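Local structure of ABC transporter substrate-binding protein (Bradyrhizobium japonicum, 4I1D) at residues A21-S26 / I34-I39; H142-L147 / A299-A304. The protein is a periplasmic solute-binding protein of an ABC transporter, perhaps for polyamines, that can hold D-malate. All blocks are in the same frame, centred on the assembly; numbering follows the deposited sequence.

Interaction 1 (A21-S26 / I34-I39)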
loop_
_atom_site.group_PDB
_atom_site.type_symbol
_atom_site.label_atom_id
_atom_site.label_comp_id
_atom_site.label_asym_id
_atom_site.label_seq_id
_atom_site.Cartn_x
_atom_site.Cartn_y
_atom_site.Cartn_z
ATOM N N ALA A 21 -7.466 -24.591 43.418
ATOM C CA ALA A 21 -8.601 -24.201 44.244
ATOM C C ALA A 21 -9.939 -24.698 43.722
ATOM O O ALA A 21 -10.824 -25.034 44.506
ATOM C CB ALA A 21 -8.652 -22.681 44.369
ATOM N N ILE A 22 -10.099 -24.720 42.403
ATOM C CA ILE A 22 -11.428 -24.898 41.819
ATOM C C ILE A 22 -11.596 -26.058 40.836
ATOM O O ILE A 22 -12.484 -26.890 41.018
ATOM C CB ILE A 22 -11.923 -23.602 41.168
ATOM C CG1 ILE A 22 -12.125 -22.533 42.244
ATOM C CG2 ILE A 22 -13.209 -23.857 40.406
ATOM C CD1 ILE A 22 -12.585 -21.224 41.712
ATOM N N LEU A 23 -10.761 -26.114 39.802
ATOM C CA LEU A 23 -10.925 -27.126 38.762
ATOM C C LEU A 23 -10.733 -28.555 39.293
ATOM O O LEU A 23 -11.625 -29.389 39.166
ATOM C CB LEU A 23 -9.999 -26.842 37.577
ATOM C CG LEU A 23 -10.132 -25.417 37.033
ATOM C CD1 LEU A 23 -9.242 -25.192 35.809
ATOM C CD2 LEU A 23 -11.579 -25.099 36.714
ATOM N N ASP A 24 -9.582 -28.836 39.898
ATOM C CA ASP A 24 -9.315 -30.182 40.425
ATOM C C ASP A 24 -10.361 -30.656 41.438
ATOM O O ASP A 24 -10.878 -31.767 41.320
ATOM C CB ASP A 24 -7.914 -30.286 41.043
ATOM C CG ASP A 24 -6.831 -30.493 40.003
ATOM O OD1 ASP A 24 -7.173 -30.682 38.817
ATOM O OD2 ASP A 24 -5.637 -30.487 40.372
ATOM N N PRO A 25 -10.671 -29.824 42.445
ATOM C CA PRO A 25 -11.680 -30.288 43.411
ATOM C C PRO A 25 -13.051 -30.491 42.749
ATOM O O PRO A 25 -13.740 -31.454 43.065
ATOM C CB PRO A 25 -11.730 -29.157 44.450
ATOM C CG PRO A 25 -10.421 -28.403 44.277
ATOM C CD PRO A 25 -10.105 -28.509 42.807
ATOM N N SER A 26 -13.433 -29.605 41.837
ATOM C CA SER A 26 -14.696 -29.751 41.114
ATOM C C SER A 26 -14.739 -31.009 40.241
ATOM O O SER A 26 -15.736 -31.730 40.221
ATOM C CB SER A 26 -14.956 -28.519 40.245
ATOM O OG SER A 26 -15.243 -27.389 41.049
ATOM N N ILE A 34 -11.750 -32.253 33.361
ATOM C CA ILE A 34 -11.758 -30.879 32.878
ATOM C C ILE A 34 -10.534 -30.634 32.010
ATOM O O ILE A 34 -9.421 -30.511 32.513
ATOM C CB ILE A 34 -11.800 -29.869 34.043
ATOM C CG1 ILE A 34 -12.901 -30.265 35.032
ATOM C CG2 ILE A 34 -11.989 -28.423 33.517
ATOM C CD1 ILE A 34 -13.120 -29.275 36.156
ATOM N N ASN A 35 -10.734 -30.591 30.699
ATOM C CA ASN A 35 -9.654 -30.208 29.798
ATOM C C ASN A 35 -9.526 -28.690 29.777
ATOM O O ASN A 35 -10.522 -27.964 29.715
ATOM C CB ASN A 35 -9.905 -30.754 28.400
ATOM C CG ASN A 35 -10.237 -32.231 28.415
ATOM O OD1 ASN A 35 -11.336 -32.636 28.028
ATOM N ND2 ASN A 35 -9.293 -33.048 28.878
ATOM N N GLN A 36 -8.294 -28.211 29.861
ATOM C CA GLN A 36 -8.045 -26.784 29.964
ATOM C C GLN A 36 -7.513 -26.209 28.672
ATOM O O GLN A 36 -6.815 -26.884 27.916
ATOM C CB GLN A 36 -7.034 -26.499 31.081
ATOM C CG GLN A 36 -7.550 -26.772 32.488
ATOM C CD GLN A 36 -6.643 -26.192 33.558
ATOM O OE1 GLN A 36 -6.090 -25.098 33.394
ATOM N NE2 GLN A 36 -6.480 -26.921 34.659
ATOM N N ASP A 37 -7.816 -24.937 28.443
ATOM C CA ASP A 37 -7.178 -24.182 27.379
ATOM C C ASP A 37 -6.971 -22.767 27.918
ATOM O O ASP A 37 -7.479 -22.432 28.997
ATOM C CB ASP A 37 -8.046 -24.189 26.116
ATOM C CG ASP A 37 -7.232 -23.986 24.840
ATOM O OD1 ASP A 37 -6.027 -23.660 24.942
ATOM O OD2 ASP A 37 -7.798 -24.150 23.732
ATOM N N SER A 38 -6.220 -21.953 27.180
ATOM C CA SER A 38 -5.921 -20.580 27.576
ATOM C C SER A 38 -5.868 -19.671 26.366
ATOM O O SER A 38 -5.459 -20.083 25.280
ATOM C CB SER A 38 -4.574 -20.501 28.311
ATOM O OG SER A 38 -4.601 -21.304 29.478
ATOM N N ILE A 39 -6.272 -18.424 26.565
ATOM C CA ILE A 39 -6.180 -17.419 25.526
ATOM C C ILE A 39 -6.317 -16.047 26.185
ATOM O O ILE A 39 -7.093 -15.885 27.133
ATOM C CB ILE A 39 -7.262 -17.641 24.427
ATOM C CG1 ILE A 39 -6.950 -16.806 23.180
ATOM C CG2 ILE A 39 -8.656 -17.325 24.959
ATOM C CD1 ILE A 39 -7.841 -17.115 21.992
#

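Interaction 2 (H142-L147 / A299-A304). With SO4 (sulfate ion), chain H.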
loop_
_atom_site.group_PDB
_atom_site.type_symbol
_atom_site.label_atom_id
_atom_site.label_comp_id
_atom_site.label_asym_id
_atom_site.label_seq_id
_atom_site.Cartn_x
_atom_site.Cartn_y
_atom_site.Cartn_z
ATOM N N HIS A 142 -5.062 1.036 26.818
ATOM C CA HIS A 142 -6.410 0.493 26.763
ATOM C C HIS A 142 -7.382 1.384 27.523
ATOM O O HIS A 142 -7.063 1.877 28.601
ATOM C CB HIS A 142 -6.425 -0.915 27.359
ATOM C CG HIS A 142 -7.573 -1.749 26.895
ATOM N ND1 HIS A 142 -8.828 -1.671 27.461
ATOM C CD2 HIS A 142 -7.660 -2.682 25.916
ATOM C CE1 HIS A 142 -9.635 -2.519 26.853
ATOM N NE2 HIS A 142 -8.950 -3.146 25.912
ATOM N N PRO A 143 -8.578 1.587 26.962
ATOM C CA PRO A 143 -9.530 2.532 27.569
ATOM C C PRO A 143 -10.111 2.055 28.900
ATOM O O PRO A 143 -10.349 2.883 29.780
ATOM C CB PRO A 143 -10.626 2.669 26.504
ATOM C CG PRO A 143 -10.490 1.417 25.646
ATOM C CD PRO A 143 -9.029 1.083 25.652
ATOM N N ILE A 144 -10.312 0.750 29.057
ATOM C CA ILE A 144 -10.943 0.213 30.264
ATOM C C ILE A 144 -10.114 0.479 31.528
ATOM O O ILE A 144 -8.918 0.212 31.547
ATOM C CB ILE A 144 -11.173 -1.294 30.129
ATOM C CG1 ILE A 144 -11.959 -1.587 28.854
ATOM C CG2 ILE A 144 -11.910 -1.837 31.346
ATOM C CD1 ILE A 144 -13.380 -1.165 28.938
ATOM N N ALA A 145 -10.770 0.979 32.576
ATOM C CA ALA A 145 -10.126 1.375 33.839
ATOM C C ALA A 145 -9.318 2.662 33.689
ATOM O O ALA A 145 -9.297 3.494 34.591
ATOM C CB ALA A 145 -9.244 0.257 34.393
ATOM N N THR A 146 -8.652 2.817 32.550
ATOM C CA THR A 146 -7.869 4.022 32.281
ATOM C C THR A 146 -8.748 5.284 32.285
ATOM O O THR A 146 -8.412 6.284 32.938
ATOM C CB THR A 146 -7.107 3.897 30.944
ATOM O OG1 THR A 146 -6.362 2.673 30.933
ATOM C CG2 THR A 146 -6.151 5.069 30.742
ATOM N N LEU A 147 -9.872 5.240 31.566
ATOM C CA LEU A 147 -10.797 6.374 31.541
ATOM C C LEU A 147 -11.269 6.689 32.950
ATOM O O LEU A 147 -11.291 7.848 33.350
ATOM C CB LEU A 147 -12.009 6.086 30.662
ATOM C CG LEU A 147 -11.727 5.897 29.175
ATOM C CD1 LEU A 147 -13.029 5.929 28.403
ATOM C CD2 LEU A 147 -10.785 6.978 28.674
ATOM N N ALA A 299 -13.561 2.244 42.835
ATOM C CA ALA A 299 -14.611 2.378 41.844
ATOM C C ALA A 299 -15.035 0.983 41.389
ATOM O O ALA A 299 -14.212 0.170 40.954
ATOM C CB ALA A 299 -14.126 3.192 40.669
ATOM N N LEU A 300 -16.322 0.697 41.507
ATOM C CA LEU A 300 -16.836 -0.560 41.028
ATOM C C LEU A 300 -17.155 -0.416 39.544
ATOM O O LEU A 300 -18.078 0.308 39.165
ATOM C CB LEU A 300 -18.090 -0.937 41.818
ATOM C CG LEU A 300 -18.679 -2.305 41.488
ATOM C CD1 LEU A 300 -17.659 -3.438 41.742
ATOM C CD2 LEU A 300 -19.946 -2.514 42.299
HETATM N N MSE A 301 -16.388 -1.088 38.700
HETATM C CA MSE A 301 -16.616 -0.989 37.259
HETATM C C MSE A 301 -18.048 -1.358 36.876
HETATM O O MSE A 301 -18.569 -2.391 37.304
HETATM C CB MSE A 301 -15.637 -1.859 36.475
HETATM C CG MSE A 301 -15.964 -1.901 34.978
HETATM SE SE MSE A 301 -14.424 -2.387 33.881
HETATM C CE MSE A 301 -13.241 -0.956 34.478
ATOM N N SER A 302 -18.679 -0.503 36.075
ATOM C CA SER A 302 -20.004 -0.780 35.515
ATOM C C SER A 302 -19.897 -1.454 34.146
ATOM O O SER A 302 -19.652 -0.796 33.127
ATOM C CB SER A 302 -20.821 0.521 35.387
ATOM O OG SER A 302 -22.073 0.289 34.762
ATOM N N TYR A 303 -20.073 -2.769 34.132
ATOM C CA TYR A 303 -20.105 -3.535 32.892
ATOM C C TYR A 303 -21.323 -3.213 32.032
ATOM O O TYR A 303 -21.264 -3.328 30.814
ATOM C CB TYR A 303 -19.986 -5.039 33.189
ATOM C CG TYR A 303 -18.630 -5.322 33.765
ATOM C CD1 TYR A 303 -17.489 -5.181 32.979
ATOM C CD2 TYR A 303 -18.473 -5.652 35.105
ATOM C CE1 TYR A 303 -16.229 -5.406 33.501
ATOM C CE2 TYR A 303 -17.223 -5.873 35.638
ATOM C CZ TYR A 303 -16.101 -5.752 34.835
ATOM O OH TYR A 303 -14.842 -5.977 35.364
ATOM N N ALA A 304 -22.412 -2.794 32.666
ATOM C CA ALA A 304 -23.569 -2.315 31.924
ATOM C C ALA A 304 -23.193 -1.078 31.104
ATOM O O ALA A 304 -23.612 -0.939 29.962
ATOM C CB ALA A 304 -24.734 -2.006 32.865
HETATM S S SO4 H . -22.973 -3.380 36.183
HETATM O O1 SO4 H . -21.802 -3.771 36.969
HETATM O O2 SO4 H . -23.714 -4.585 35.811
HETATM O O3 SO4 H . -23.820 -2.465 36.950
HETATM O O4 SO4 H . -22.540 -2.682 34.976
#

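Interaction 1 (A21-S26 / I34-I39)
Both L23 and Q36 carry CG anti to their own carbonyl carbon (chi1 -53° and -68°), and from there the leucine of the helix and the extended glutamine chain of the strand approach and cross obliquely. CD1 of L23 meets the amide end of Q36, 3.5 Å from NE2 and 3.6 Å from CD. I34 has the same first torsion for CG1 (chi1 -49°), and its CD1 methyl settles 3.4 Å from the backbone O of L23 and 4.2 Å from L23 CB. The two segments belong to helix 12-30 and strand 33-38, the second and third elements of a beta-alpha-beta unit whose first strand, 4-9, pairs in parallel with 33-38. F7 of that strand and F248 of helix 242-252 touch both L23 and I34. On the helix, I22 O accepts from S26 N and from S26 OG (2.8 Å), which arrive from opposite faces of its plane. The Q36 amide is gripped at both ends, OE1 by Q15 NE2 and NE2 by T19 OG1. Cut back to an alanine, this residue would probably leave Q15 and T19 without these amide partners and open a gap beside L23 CD1. No hydrogen bond joins the two segments directly, so helix and strand meet through van der Waals contact of methyl groups with an amide and a backbone carbonyl, while the glutamine adds polar ties one and two turns earlier in the same helix.

Interaction 2 (H142-L147 / A299-A304)
I144 and A145 meet M301, a selenomethionine, where the turn leading into helix 146-153 faces the link between strand 299-300 and helix 303-306 in this periplasmic-binding-protein fold. Ahead of the contact, H142 helps to shape the turn: its ND1 accepts a long bond from I144 N (3.3 Å), tilted 19° out of the imidazole plane, and P143 CD lies over one face of the ring. I144 then brings its CG2 branch, anti to the backbone N, up to the end of M301, 3.5 Å from CE and 3.6 Å from SE. The two side chains cross at about a right angle, and the selenomethionine reaches over by a chain that bends at its last torsion (chi3 -57°). A145, the N-cap residue of helix 146-153, has its backbone N 3.7 Å from M301 CE, a plain van der Waals approach, with its CB methyl a little farther from the same carbon. T146 turns back to the start of the segment, its OG1 donating to H142 O almost in line with the carbonyl bond (174°). L147 N closes a backbone bond to P143 O, and its side chain packs with W306 and W318. W306 also touches I144 and M301, so its side chain borders the apolar contact. Farther along the second segment, Y303 OH bonds to S230 N of strand 219-235. A sulfate modelled beside S302 is doubtfully placed, its O4 implausibly close to A304 N. S302 precedes helix 303-306 as its N-cap, with OG accepting from W305 N.

In the fold
Interactions 1 and 2 lie on opposite sides of the chain's centre, their own centres 28 Å apart and their nearest atoms about 13 Å apart, so they do not touch. Both reach the same mixed sheet: interaction 1 through strand 33-38, interaction 2 through strand 299-300, which runs parallel to strand 219-235. Neither belongs to the D-malate pocket of T185, S186, G187, W205 and R208; the side chain of Q36 stays about 14 Å from a bound D-malate. Strand 33-38 nevertheless meets a pocket residue across the assembly, since D37 forms a salt bridge with R208 of a second subunit. No other protein chain touches the segments of interaction 2.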